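Lactaldehyde dehydrogenase (Methanocaldococcus jannaschii, PDB 3PQA) oxidises lactaldehyde to lactate with NAD as the preferred cofactor, a step in the biosynthesis of coenzyme F420. Local coordinates at residues V93-A105 and F142-A156. Sequence-based numbering, arbitrary orientation.
Sequences VEVERSIGTFKLA and FPLNLSAHKIAPAIA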
ATOM      1  N   VAL B  93     -23.860  14.722 -17.274  1.00 13.19           N
ATOM      2  CA  VAL B  93     -23.121  14.241 -16.113  1.00 13.14           C
ATOM      3  C   VAL B  93     -22.585  12.818 -16.322  1.00 12.83           C
ATOM      4  O   VAL B  93     -21.393  12.579 -16.096  1.00 13.42           O
ATOM      5  CB  VAL B  93     -23.915  14.413 -14.781  1.00 14.20           C
ATOM      6  CG1 VAL B  93     -23.168  13.763 -13.610  1.00 15.92           C
ATOM      7  CG2 VAL B  93     -24.153  15.928 -14.485  1.00 15.91           C
ATOM      8  N   GLU B  94     -23.419  11.891 -16.802  1.00 12.73           N
ATOM      9  CA  GLU B  94     -22.914  10.537 -17.093  1.00 13.21           C
ATOM     10  C   GLU B  94     -21.752  10.564 -18.108  1.00 12.01           C
ATOM     11  O   GLU B  94     -20.730   9.889 -17.920  1.00 12.65           O
ATOM     12  CB  GLU B  94     -24.014   9.566 -17.569  1.00 14.78           C
ATOM     13  CG  GLU B  94     -23.451   8.146 -17.783  1.00 17.81           C
ATOM     14  CD  GLU B  94     -24.441   7.115 -18.285  1.00 15.39           C
ATOM     15  OE1 GLU B  94     -25.670   7.346 -18.252  1.00 18.02           O
ATOM     16  OE2 GLU B  94     -23.961   6.039 -18.713  1.00 17.92           O
ATOM     17  N   VAL B  95     -21.914  11.346 -19.178  1.00 11.94           N
ATOM     18  CA  VAL B  95     -20.863  11.437 -20.201  1.00 12.05           C
ATOM     19  C   VAL B  95     -19.552  11.957 -19.596  1.00 11.46           C
ATOM     20  O   VAL B  95     -18.481  11.395 -19.860  1.00 11.87           O
ATOM     21  CB  VAL B  95     -21.253  12.295 -21.430  1.00 13.23           C
ATOM     22  CG1 VAL B  95     -20.097  12.314 -22.420  1.00 14.23           C
ATOM     23  CG2 VAL B  95     -22.508  11.753 -22.116  1.00 14.29           C
ATOM     24  N   GLU B  96     -19.647  13.011 -18.783  1.00 12.35           N
ATOM     25  CA  GLU B  96     -18.478  13.576 -18.101  1.00 13.66           C
ATOM     26  C   GLU B  96     -17.787  12.534 -17.193  1.00 13.13           C
ATOM     27  O   GLU B  96     -16.546  12.423 -17.192  1.00 13.66           O
ATOM     28  CB  GLU B  96     -18.869  14.839 -17.323  1.00 18.95           C
ATOM     29  CG  GLU B  96     -17.692  15.690 -16.855  1.00 22.59           C
ATOM     30  CD  GLU B  96     -16.929  16.364 -17.998  1.00 20.10           C
ATOM     31  OE1 GLU B  96     -17.538  16.669 -19.051  1.00 22.78           O
ATOM     32  OE2 GLU B  96     -15.712  16.617 -17.831  1.00 22.91           O
ATOM     33  N   ARG B  97     -18.574  11.744 -16.458  1.00 12.01           N
ATOM     34  CA  ARG B  97     -18.012  10.668 -15.635  1.00 13.07           C
ATOM     35  C   ARG B  97     -17.239   9.647 -16.475  1.00 11.00           C
ATOM     36  O   ARG B  97     -16.160   9.188 -16.078  1.00 11.59           O
ATOM     37  CB  ARG B  97     -19.099   9.922 -14.867  1.00 21.01           C
ATOM     38  CG  ARG B  97     -20.102  10.798 -14.200  1.00 25.05           C
ATOM     39  CD  ARG B  97     -19.756  11.058 -12.797  1.00 23.93           C
ATOM     40  NE  ARG B  97     -20.236   9.986 -11.930  1.00 26.49           N
ATOM     41  CZ  ARG B  97     -20.344  10.102 -10.609  1.00 25.13           C
ATOM     42  NH1 ARG B  97     -20.767   9.078  -9.887  1.00 27.17           N
ATOM     43  NH2 ARG B  97     -20.035  11.250 -10.010  1.00 27.15           N
ATOM     44  N   SER B  98     -17.817   9.260 -17.618  1.00 10.53           N
ATOM     45  CA  SER B  98     -17.191   8.260 -18.484  1.00 10.98           C
ATOM     46  C   SER B  98     -15.824   8.708 -18.992  1.00 10.86           C
ATOM     47  O   SER B  98     -14.917   7.882 -19.101  1.00 11.35           O
ATOM     48  CB  SER B  98     -18.133   7.843 -19.631  1.00 12.75           C
ATOM     49  OG  SER B  98     -18.168   8.813 -20.663  1.00 16.33           O
ATOM     50  N   ILE B  99     -15.683  10.009 -19.270  1.00 11.68           N
ATOM     51  CA  ILE B  99     -14.383  10.577 -19.679  1.00 12.53           C
ATOM     52  C   ILE B  99     -13.389  10.340 -18.545  1.00 11.23           C
ATOM     53  O   ILE B  99     -12.269   9.848 -18.776  1.00 12.05           O
ATOM     54  CB  ILE B  99     -14.482  12.091 -19.993  1.00 14.11           C
ATOM     55  CG1 ILE B  99     -15.440  12.319 -21.170  1.00 14.16           C
ATOM     56  CG2 ILE B  99     -13.124  12.661 -20.330  1.00 14.21           C
ATOM     57  CD1 ILE B  99     -15.967  13.752 -21.268  1.00 14.44           C
ATOM     58  N   GLY B 100     -13.820  10.669 -17.328  1.00 10.56           N
ATOM     59  CA  GLY B 100     -12.995  10.472 -16.134  1.00 11.08           C
ATOM     60  C   GLY B 100     -12.574   9.023 -15.900  1.00 11.05           C
ATOM     61  O   GLY B 100     -11.434   8.752 -15.514  1.00 11.82           O
ATOM     62  N   THR B 101     -13.490   8.089 -16.144  1.00 10.84           N
ATOM     63  CA  THR B 101     -13.219   6.668 -15.949  1.00 10.63           C
ATOM     64  C   THR B 101     -12.137   6.166 -16.905  1.00  9.74           C
ATOM     65  O   THR B 101     -11.232   5.436 -16.498  1.00  9.52           O
ATOM     66  CB  THR B 101     -14.535   5.870 -16.101  1.00 11.37           C
ATOM     67  OG1 THR B 101     -15.423   6.309 -15.070  1.00 12.29           O
ATOM     68  CG2 THR B 101     -14.313   4.369 -15.969  1.00 12.19           C
ATOM     69  N   PHE B 102     -12.239   6.545 -18.184  1.00 10.20           N
ATOM     70  CA  PHE B 102     -11.192   6.172 -19.133  1.00 10.95           C
ATOM     71  C   PHE B 102      -9.849   6.806 -18.778  1.00 10.57           C
ATOM     72  O   PHE B 102      -8.816   6.142 -18.860  1.00 11.18           O
ATOM     73  CB  PHE B 102     -11.629   6.431 -20.586  1.00 13.15           C
ATOM     74  CG  PHE B 102     -12.478   5.321 -21.153  1.00 13.79           C
ATOM     75  CD1 PHE B 102     -11.889   4.127 -21.576  1.00 13.32           C
ATOM     76  CD2 PHE B 102     -13.870   5.455 -21.237  1.00 13.37           C
ATOM     77  CE1 PHE B 102     -12.678   3.078 -22.093  1.00 13.81           C
ATOM     78  CE2 PHE B 102     -14.656   4.417 -21.743  1.00 13.86           C
ATOM     79  CZ  PHE B 102     -14.060   3.232 -22.168  1.00 13.39           C
ATOM     80  N   LYS B 103      -9.862   8.072 -18.357  1.00 11.06           N
ATOM     81  CA  LYS B 103      -8.606   8.735 -17.965  1.00 12.21           C
ATOM     82  C   LYS B 103      -7.937   8.132 -16.730  1.00 11.22           C
ATOM     83  O   LYS B 103      -6.712   8.033 -16.670  1.00 11.35           O
ATOM     84  CB  LYS B 103      -8.808  10.228 -17.770  1.00 16.75           C
ATOM     85  CG  LYS B 103      -9.156  10.933 -19.049  1.00 18.30           C
ATOM     86  CD  LYS B 103      -9.185  12.424 -18.867  1.00 18.38           C
ATOM     87  CE  LYS B 103      -9.160  13.079 -20.243  1.00 18.92           C
ATOM     88  NZ  LYS B 103      -9.001  14.560 -20.130  1.00 19.24           N
ATOM     89  N   LEU B 104      -8.746   7.725 -15.761  1.00 10.22           N
ATOM     90  CA  LEU B 104      -8.235   7.103 -14.551  1.00 10.39           C
ATOM     91  C   LEU B 104      -7.620   5.744 -14.849  1.00 10.11           C
ATOM     92  O   LEU B 104      -6.589   5.372 -14.275  1.00 10.99           O
ATOM     93  CB  LEU B 104      -9.328   6.982 -13.484  1.00 12.96           C
ATOM     94  CG  LEU B 104      -8.816   6.768 -12.057  1.00 13.81           C
ATOM     95  CD1 LEU B 104      -7.857   7.873 -11.641  1.00 13.26           C
ATOM     96  CD2 LEU B 104      -9.985   6.685 -11.079  1.00 13.22           C
ATOM     97  N   ALA B 105      -8.245   4.990 -15.756  1.00 10.05           N
ATOM     98  CA  ALA B 105      -7.646   3.733 -16.178  1.00  9.66           C
ATOM     99  C   ALA B 105      -6.277   3.952 -16.829  1.00  9.56           C
ATOM    100  O   ALA B 105      -5.337   3.195 -16.562  1.00  9.90           O
ATOM    101  CB  ALA B 105      -8.568   3.012 -17.130  1.00  9.83           C
ATOM    102  N   PHE B 142     -27.051   3.304 -16.783  1.00 13.50           N
ATOM    103  CA  PHE B 142     -25.884   4.151 -17.013  1.00 13.85           C
ATOM    104  C   PHE B 142     -25.025   3.388 -18.026  1.00 13.97           C
ATOM    105  O   PHE B 142     -23.903   2.968 -17.716  1.00 14.44           O
ATOM    106  CB  PHE B 142     -25.139   4.463 -15.695  1.00 15.09           C
ATOM    107  CG  PHE B 142     -25.953   5.295 -14.727  1.00 15.39           C
ATOM    108  CD1 PHE B 142     -25.693   6.652 -14.565  1.00 15.34           C
ATOM    109  CD2 PHE B 142     -27.018   4.718 -14.014  1.00 15.31           C
ATOM    110  CE1 PHE B 142     -26.476   7.435 -13.676  1.00 15.55           C
ATOM    111  CE2 PHE B 142     -27.818   5.481 -13.145  1.00 15.51           C
ATOM    112  CZ  PHE B 142     -27.542   6.843 -12.973  1.00 15.47           C
ATOM    113  N   PRO B 143     -25.561   3.209 -19.250  1.00 13.89           N
ATOM    114  CA  PRO B 143     -24.912   2.338 -20.231  1.00 13.86           C
ATOM    115  C   PRO B 143     -23.547   2.835 -20.696  1.00 13.76           C
ATOM    116  O   PRO B 143     -22.724   2.032 -21.146  1.00 14.55           O
ATOM    117  CB  PRO B 143     -25.923   2.316 -21.390  1.00 14.52           C
ATOM    118  CG  PRO B 143     -26.623   3.638 -21.290  1.00 14.04           C
ATOM    119  CD  PRO B 143     -26.731   3.915 -19.822  1.00 14.58           C
ATOM    120  N   LEU B 144     -23.296   4.135 -20.608  1.00 13.34           N
ATOM    121  CA  LEU B 144     -22.006   4.642 -21.044  1.00 13.64           C
ATOM    122  C   LEU B 144     -20.983   4.512 -19.914  1.00 13.45           C
ATOM    123  O   LEU B 144     -19.958   3.854 -20.079  1.00 12.42           O
ATOM    124  CB  LEU B 144     -22.097   6.079 -21.562  1.00 15.03           C
ATOM    125  CG  LEU B 144     -20.789   6.754 -21.996  1.00 15.46           C
ATOM    126  CD1 LEU B 144     -20.108   5.979 -23.113  1.00 15.20           C
ATOM    127  CD2 LEU B 144     -21.037   8.207 -22.413  1.00 15.13           C
ATOM    128  N   ASN B 145     -21.257   5.121 -18.766  1.00 13.69           N
ATOM    129  CA  ASN B 145     -20.275   5.036 -17.668  1.00 14.20           C
ATOM    130  C   ASN B 145     -20.114   3.631 -17.071  1.00 12.55           C
ATOM    131  O   ASN B 145     -19.008   3.249 -16.696  1.00 12.07           O
ATOM    132  CB  ASN B 145     -20.504   6.095 -16.573  1.00 15.86           C
ATOM    133  CG  ASN B 145     -19.271   6.290 -15.671  1.00 15.95           C
ATOM    134  OD1 ASN B 145     -18.122   6.278 -16.142  1.00 15.95           O
ATOM    135  ND2 ASN B 145     -19.505   6.468 -14.383  1.00 15.99           N
ATOM    136  N   LEU B 146     -21.195   2.855 -16.983  1.00 12.42           N
ATOM    137  CA  LEU B 146     -21.054   1.508 -16.439  1.00 13.56           C
ATOM    138  C   LEU B 146     -20.356   0.558 -17.421  1.00 13.06           C
ATOM    139  O   LEU B 146     -19.735  -0.408 -16.993  1.00 13.80           O
ATOM    140  CB  LEU B 146     -22.373   0.937 -15.914  1.00 15.98           C
ATOM    141  CG  LEU B 146     -22.931   1.646 -14.673  1.00 16.00           C
ATOM    142  CD1 LEU B 146     -24.255   1.025 -14.226  1.00 16.35           C
ATOM    143  CD2 LEU B 146     -21.933   1.648 -13.512  1.00 16.30           C
ATOM    144  N   SER B 147     -20.464   0.837 -18.725  1.00 12.39           N
ATOM    145  CA  SER B 147     -19.592   0.187 -19.724  1.00 11.98           C
ATOM    146  C   SER B 147     -18.133   0.615 -19.532  1.00 11.55           C
ATOM    147  O   SER B 147     -17.227  -0.229 -19.567  1.00 11.92           O
ATOM    148  CB  SER B 147     -20.067   0.469 -21.154  1.00 12.75           C
ATOM    149  OG  SER B 147     -21.318  -0.178 -21.402  1.00 13.71           O
ATOM    150  N   ALA B 148     -17.912   1.916 -19.300  1.00 10.56           N
ATOM    151  CA  ALA B 148     -16.563   2.440 -19.103  1.00  9.81           C
ATOM    152  C   ALA B 148     -15.904   1.776 -17.879  1.00  9.05           C
ATOM    153  O   ALA B 148     -14.712   1.470 -17.889  1.00  9.28           O
ATOM    154  CB  ALA B 148     -16.573   3.974 -18.966  1.00 11.22           C
ATOM    155  N   HIS B 149     -16.697   1.541 -16.844  1.00  8.92           N
ATOM    156  CA  HIS B 149     -16.186   0.912 -15.614  1.00  9.22           C
ATOM    157  C   HIS B 149     -15.783  -0.544 -15.787  1.00  9.35           C
ATOM    158  O   HIS B 149     -15.136  -1.102 -14.899  1.00  9.46           O
ATOM    159  CB  HIS B 149     -17.185   1.065 -14.465  1.00 12.03           C
ATOM    160  CG  HIS B 149     -16.992   2.324 -13.685  1.00 12.70           C
ATOM    161  ND1 HIS B 149     -15.890   2.536 -12.889  1.00 12.52           N
ATOM    162  CD2 HIS B 149     -17.751   3.441 -13.591  1.00 12.50           C
ATOM    163  CE1 HIS B 149     -15.986   3.728 -12.325  1.00 12.73           C
ATOM    164  NE2 HIS B 149     -17.107   4.296 -12.730  1.00 12.79           N
ATOM    165  N   LYS B 150     -16.162  -1.167 -16.910  1.00 10.02           N
ATOM    166  CA  LYS B 150     -15.695  -2.516 -17.221  1.00 11.68           C
ATOM    167  C   LYS B 150     -14.643  -2.528 -18.331  1.00  9.90           C
ATOM    168  O   LYS B 150     -13.623  -3.217 -18.221  1.00 10.78           O
ATOM    169  CB  LYS B 150     -16.860  -3.426 -17.615  1.00 16.11           C
ATOM    170  CG  LYS B 150     -17.936  -3.567 -16.536  1.00 17.46           C
ATOM    171  CD  LYS B 150     -18.966  -4.630 -16.902  1.00 17.65           C
ATOM    172  CE  LYS B 150     -20.208  -4.542 -15.983  1.00 17.92           C
ATOM    173  NZ  LYS B 150     -19.866  -4.818 -14.550  1.00 18.08           N
ATOM    174  N   ILE B 151     -14.918  -1.803 -19.419  1.00  8.99           N
ATOM    175  CA  ILE B 151     -13.991  -1.695 -20.551  1.00 10.09           C
ATOM    176  C   ILE B 151     -12.643  -1.070 -20.187  1.00  8.55           C
ATOM    177  O   ILE B 151     -11.595  -1.625 -20.542  1.00  8.92           O
ATOM    178  CB  ILE B 151     -14.630  -0.930 -21.743  1.00 13.06           C
ATOM    179  CG1 ILE B 151     -15.881  -1.676 -22.225  1.00 13.47           C
ATOM    180  CG2 ILE B 151     -13.622  -0.758 -22.905  1.00 13.51           C
ATOM    181  CD1 ILE B 151     -16.738  -0.864 -23.194  1.00 14.14           C
ATOM    182  N   ALA B 152     -12.673   0.084 -19.519  1.00  8.63           N
ATOM    183  CA  ALA B 152     -11.432   0.794 -19.204  1.00  8.46           C
ATOM    184  C   ALA B 152     -10.452  -0.072 -18.364  1.00  8.03           C
ATOM    185  O   ALA B 152      -9.288  -0.263 -18.772  1.00  8.56           O
ATOM    186  CB  ALA B 152     -11.726   2.133 -18.535  1.00  9.12           C
ATOM    187  N   PRO B 153     -10.914  -0.636 -17.223  1.00  8.74           N
ATOM    188  CA  PRO B 153      -9.998  -1.547 -16.496  1.00  8.48           C
ATOM    189  C   PRO B 153      -9.588  -2.812 -17.265  1.00  8.80           C
ATOM    190  O   PRO B 153      -8.460  -3.281 -17.099  1.00  9.54           O
ATOM    191  CB  PRO B 153     -10.761  -1.908 -15.219  1.00  9.84           C
ATOM    192  CG  PRO B 153     -12.187  -1.577 -15.489  1.00 12.37           C
ATOM    193  CD  PRO B 153     -12.227  -0.510 -16.549  1.00  9.93           C
ATOM    194  N   ALA B 154     -10.485  -3.365 -18.094  1.00  8.18           N
ATOM    195  CA  ALA B 154     -10.146  -4.533 -18.913  1.00  8.92           C
ATOM    196  C   ALA B 154      -9.010  -4.261 -19.895  1.00  9.01           C
ATOM    197  O   ALA B 154      -8.073  -5.060 -20.005  1.00 10.16           O
ATOM    198  CB  ALA B 154     -11.383  -5.053 -19.652  1.00  9.54           C
ATOM    199  N   ILE B 155      -9.096  -3.139 -20.613  1.00  9.29           N
ATOM    200  CA  ILE B 155      -8.028  -2.716 -21.522  1.00 10.55           C
ATOM    201  C   ILE B 155      -6.725  -2.469 -20.737  1.00  9.55           C
ATOM    202  O   ILE B 155      -5.644  -2.944 -21.108  1.00  9.71           O
ATOM    203  CB  ILE B 155      -8.427  -1.462 -22.345  1.00 12.27           C
ATOM    204  CG1 ILE B 155      -9.566  -1.792 -23.323  1.00 12.45           C
ATOM    205  CG2 ILE B 155      -7.219  -0.891 -23.121  1.00 12.46           C
ATOM    206  CD1 ILE B 155     -10.104  -0.565 -24.043  1.00 12.73           C
ATOM    207  N   ALA B 156      -6.857  -1.756 -19.622  1.00  9.41           N
ATOM    208  CA  ALA B 156      -5.702  -1.442 -18.780  1.00  9.33           C
ATOM    209  C   ALA B 156      -4.915  -2.667 -18.316  1.00  9.06           C
ATOM    210  O   ALA B 156      -3.691  -2.578 -18.129  1.00  9.84           O
ATOM    211  CB  ALA B 156      -6.145  -0.618 -17.579  1.00  9.56           C
TER
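E94 and the backbone of L144 and N145 meet at one end of a parallel helix pair in the aldehyde dehydrogenase fold. Helix 145-156 is the link of a beta-alpha-beta crossover between the parallel strands 122-138 and 160-165; against it lies helix 88-111, whose 93-105 part runs at 6° to 145-156, the two segment axes 8.7 Å apart. With CG opposite its backbone N (chi1 -177°) and the chain extended beyond, E94 carries its carboxylate to the start of the shorter helix. There E94 OE2 accepts two bonds: N145 N donates to the anti lone pair of OE2, 2.9 Å away and fairly straight (160°), while L144 N arrives nearly along the C-O axis at 2.8 Å. E94 OE1 instead forms a salt bridge with K86, which also makes a cation-pi contact with F142, whose side chain is about 7 Å from that of C275, the probable catalytic cysteine. Were E94 an alanine, the amides of L144 and N145 would probably lose their shared acceptor, and K86 this carboxylate.

Further along, two knobs into holes interlock. N145 drops among E94, R97, S98 and T101, its ND2 hydrogen-bonded to OD2 of D430, on a loop of the same chain. T101 in turn enters among N145, A148, H149 and A152, and its CG2 stands over the imidazole face of H149, a CH-pi contact 4.0 Å from the centroid. F102 lies against two alanines, its CE2 reaching A148 CB at 3.4 Å and its CD1 side resting on A152 CB, while the larger I151 brings CG2 to the ring edge. Last, A105 CB abuts A152 CB at 3.6 Å.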